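PDB 6FJY: CsuC from Acinetobacter baumannii, which acts as the periplasmic chaperone of the archaic chaperone-usher Csu pili and binds the tip adhesin subunit CsuE before assembly. Local coordinates for residues F121-G126 with G169-R174. Numbering follows the deposited sequence.
Sequences FAYGKG and GQKFAR
F121 and F172 meet ring on ring in an offset stack. The ring centroids lie 4.0 Å apart and the planes are inclined by only 4°. The overlap is uneven: F121 CZ sits over the centre of the F172 ring, while F172 CE1 lies nearer the rim of the F121 ring. The closest pair is F121 CE2 to F172 CE1, at 3.3 Å. F172 CG is held between its backbone N and carbonyl carbon (chi1 69°), and this raises the ring from the loop toward the strand.

Y123 comes in beside the stack. Its OH lies near the plane of the F172 ring, at the edge, 4.1 Å from F172 CE1. The same OH is 3.7 Å from K171 CE. The lysine chain bends at chi3 (81°) and chi4 and crosses the tyrosine at about a right angle.

E85, at the start of strand 85-95, links the two segments. Its OE2 is hydrogen-bonded to Y123 OH and its OE1 to the backbone N of F172. K171 NZ makes a long, weak ion pair with E85 OE2. F172 CE2 lies over one face of the R174 guanidinium, which sits beyond the edge of the ring.

Strand 109-123 belongs to the PapD-like N-terminal domain, and 169-174 leads into the short strand 173-175 of the second domain. The contact therefore lies at the interface of the two domains of the chaperone. Between the segments it consists of apolar and aromatic packing without direct hydrogen bonds. The carboxylate of E85 provides the polar link, and the nearby lysine probably helps to stabilise its negative charge.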
ATOM      1  N   PHE A 121      -5.755   5.260  -8.197  1.00 50.53           N
ATOM      2  CA  PHE A 121      -6.117   6.617  -8.589  1.00 51.82           C
ATOM      3  C   PHE A 121      -4.943   7.338  -9.227  1.00 45.81           C
ATOM      4  O   PHE A 121      -3.834   7.326  -8.696  1.00 43.86           O
ATOM      5  CB  PHE A 121      -6.612   7.430  -7.401  1.00 46.10           C
ATOM      6  CG  PHE A 121      -7.833   6.860  -6.767  1.00 50.16           C
ATOM      7  CD1 PHE A 121      -9.073   7.070  -7.329  1.00 50.78           C
ATOM      8  CD2 PHE A 121      -7.744   6.123  -5.592  1.00 41.64           C
ATOM      9  CE1 PHE A 121     -10.221   6.543  -6.747  1.00 53.61           C
ATOM     10  CE2 PHE A 121      -8.887   5.592  -5.014  1.00 44.61           C
ATOM     11  CZ  PHE A 121     -10.125   5.811  -5.588  1.00 44.95           C
ATOM     12  N   ALA A 122      -5.215   8.019 -10.339  1.00 51.40           N
ATOM     13  CA  ALA A 122      -4.222   8.836 -11.019  1.00 59.19           C
ATOM     14  C   ALA A 122      -4.729  10.272 -11.160  1.00 57.94           C
ATOM     15  O   ALA A 122      -5.934  10.522 -11.292  1.00 42.92           O
ATOM     16  CB  ALA A 122      -3.867   8.233 -12.383  1.00 48.25           C
ATOM     17  N   TYR A 123      -3.795  11.218 -11.120  1.00 52.11           N
ATOM     18  CA  TYR A 123      -4.117  12.625 -10.939  1.00 62.44           C
ATOM     19  C   TYR A 123      -3.590  13.456 -12.093  1.00 61.78           C
ATOM     20  O   TYR A 123      -2.435  13.305 -12.505  1.00 43.89           O
ATOM     21  CB  TYR A 123      -3.566  13.145  -9.602  1.00 58.02           C
ATOM     22  CG  TYR A 123      -4.269  12.484  -8.449  1.00 54.51           C
ATOM     23  CD1 TYR A 123      -5.472  12.992  -7.976  1.00 48.29           C
ATOM     24  CD2 TYR A 123      -3.768  11.314  -7.871  1.00 54.17           C
ATOM     25  CE1 TYR A 123      -6.141  12.370  -6.938  1.00 51.31           C
ATOM     26  CE2 TYR A 123      -4.433  10.681  -6.826  1.00 47.29           C
ATOM     27  CZ  TYR A 123      -5.622  11.201  -6.378  1.00 43.07           C
ATOM     28  OH  TYR A 123      -6.301  10.599  -5.349  1.00 44.61           O
ATOM     29  N   GLY A 124      -4.456  14.315 -12.617  1.00 60.70           N
ATOM     30  CA  GLY A 124      -4.044  15.358 -13.520  1.00 73.28           C
ATOM     31  C   GLY A 124      -3.437  16.526 -12.771  1.00 69.75           C
ATOM     32  O   GLY A 124      -3.330  16.532 -11.547  1.00 57.22           O
ATOM     33  N   LYS A 125      -3.049  17.543 -13.539  1.00 69.84           N
ATOM     34  CA  LYS A 125      -2.308  18.663 -12.982  1.00 77.37           C
ATOM     35  C   LYS A 125      -3.151  19.430 -11.979  1.00 64.30           C
ATOM     36  O   LYS A 125      -4.350  19.634 -12.180  1.00 55.66           O
ATOM     37  CB  LYS A 125      -1.863  19.603 -14.104  1.00 99.68           C
ATOM     38  CG  LYS A 125      -0.962  18.942 -15.136  1.00113.62           C
ATOM     39  CD  LYS A 125       0.218  18.236 -14.477  1.00123.95           C
ATOM     40  CE  LYS A 125       1.160  19.223 -13.797  1.00124.76           C
ATOM     41  NZ  LYS A 125       2.305  18.528 -13.144  1.00123.63           N
ATOM     42  N   GLY A 126      -2.518  19.857 -10.890  1.00 67.79           N
ATOM     43  CA  GLY A 126      -3.191  20.712  -9.934  1.00 66.09           C
ATOM     44  C   GLY A 126      -4.009  19.999  -8.888  1.00 56.32           C
ATOM     45  O   GLY A 126      -4.791  20.658  -8.188  1.00 45.62           O
ATOM     46  N   GLY A 169     -17.479  16.840  -5.275  1.00 59.07           N
ATOM     47  CA  GLY A 169     -16.075  17.173  -5.210  1.00 51.72           C
ATOM     48  C   GLY A 169     -15.251  16.457  -6.267  1.00 49.00           C
ATOM     49  O   GLY A 169     -15.709  15.544  -6.943  1.00 44.76           O
ATOM     50  N   GLN A 170     -13.998  16.893  -6.388  1.00 61.39           N
ATOM     51  CA  GLN A 170     -13.058  16.344  -7.352  1.00 60.62           C
ATOM     52  C   GLN A 170     -12.283  15.143  -6.814  1.00 63.28           C
ATOM     53  O   GLN A 170     -11.433  14.606  -7.533  1.00 57.85           O
ATOM     54  CB  GLN A 170     -12.069  17.428  -7.798  1.00 58.95           C
ATOM     55  CG  GLN A 170     -12.690  18.694  -8.410  1.00 63.89           C
ATOM     56  CD  GLN A 170     -13.096  18.535  -9.878  1.00 73.29           C
ATOM     57  OE1 GLN A 170     -13.101  17.434 -10.429  1.00 65.32           O
ATOM     58  NE2 GLN A 170     -13.396  19.653 -10.523  1.00 83.15           N
ATOM     59  N   LYS A 171     -12.528  14.723  -5.567  1.00 55.35           N
ATOM     60  CA  LYS A 171     -11.878  13.539  -5.005  1.00 57.59           C
ATOM     61  C   LYS A 171     -12.932  12.588  -4.449  1.00 49.39           C
ATOM     62  O   LYS A 171     -14.044  12.993  -4.100  1.00 43.37           O
ATOM     63  CB  LYS A 171     -10.876  13.873  -3.900  1.00 44.95           C
ATOM     64  CG  LYS A 171      -9.602  14.545  -4.382  1.00 57.05           C
ATOM     65  CD  LYS A 171      -8.547  14.569  -3.298  1.00 62.73           C
ATOM     66  CE  LYS A 171      -7.802  13.230  -3.215  1.00 60.65           C
ATOM     67  NZ  LYS A 171      -8.618  12.173  -2.577  1.00 63.73           N
ATOM     68  N   PHE A 172     -12.581  11.305  -4.420  1.00 60.07           N
ATOM     69  CA  PHE A 172     -13.476  10.257  -3.949  1.00 46.43           C
ATOM     70  C   PHE A 172     -13.634  10.289  -2.429  1.00 49.89           C
ATOM     71  O   PHE A 172     -12.803  10.825  -1.692  1.00 43.89           O
ATOM     72  CB  PHE A 172     -12.963   8.874  -4.361  1.00 55.93           C
ATOM     73  CG  PHE A 172     -11.700   8.450  -3.646  1.00 54.84           C
ATOM     74  CD1 PHE A 172     -10.456   8.895  -4.080  1.00 54.68           C
ATOM     75  CD2 PHE A 172     -11.756   7.629  -2.529  1.00 55.17           C
ATOM     76  CE1 PHE A 172      -9.285   8.508  -3.427  1.00 60.37           C
ATOM     77  CE2 PHE A 172     -10.587   7.238  -1.864  1.00 56.86           C
ATOM     78  CZ  PHE A 172      -9.349   7.682  -2.313  1.00 45.20           C
ATOM     79  N   ALA A 173     -14.713   9.664  -1.973  1.00 51.47           N
ATOM     80  CA  ALA A 173     -14.960   9.390  -0.569  1.00 46.67           C
ATOM     81  C   ALA A 173     -15.020   7.879  -0.383  1.00 52.42           C
ATOM     82  O   ALA A 173     -15.666   7.183  -1.172  1.00 44.17           O
ATOM     83  CB  ALA A 173     -16.265  10.033  -0.093  1.00 54.54           C
ATOM     84  N   ARG A 174     -14.300   7.373   0.619  1.00 53.49           N
ATOM     85  CA  ARG A 174     -14.397   5.973   1.035  1.00 56.77           C
ATOM     86  C   ARG A 174     -15.102   5.983   2.391  1.00 60.99           C
ATOM     87  O   ARG A 174     -14.496   6.299   3.419  1.00 49.11           O
ATOM     88  CB  ARG A 174     -13.028   5.286   1.085  1.00 52.66           C
ATOM     89  CG  ARG A 174     -13.112   3.780   1.368  1.00 66.58           C
ATOM     90  CD  ARG A 174     -11.772   3.011   1.265  1.00 74.08           C
ATOM     91  NE  ARG A 174     -10.618   3.846   1.561  1.00 83.78           N
ATOM     92  CZ  ARG A 174      -9.659   4.145   0.691  1.00 68.21           C
ATOM     93  NH1 ARG A 174      -9.697   3.676  -0.545  1.00 59.50           N
ATOM     94  NH2 ARG A 174      -8.661   4.933   1.056  1.00 71.88           N
TER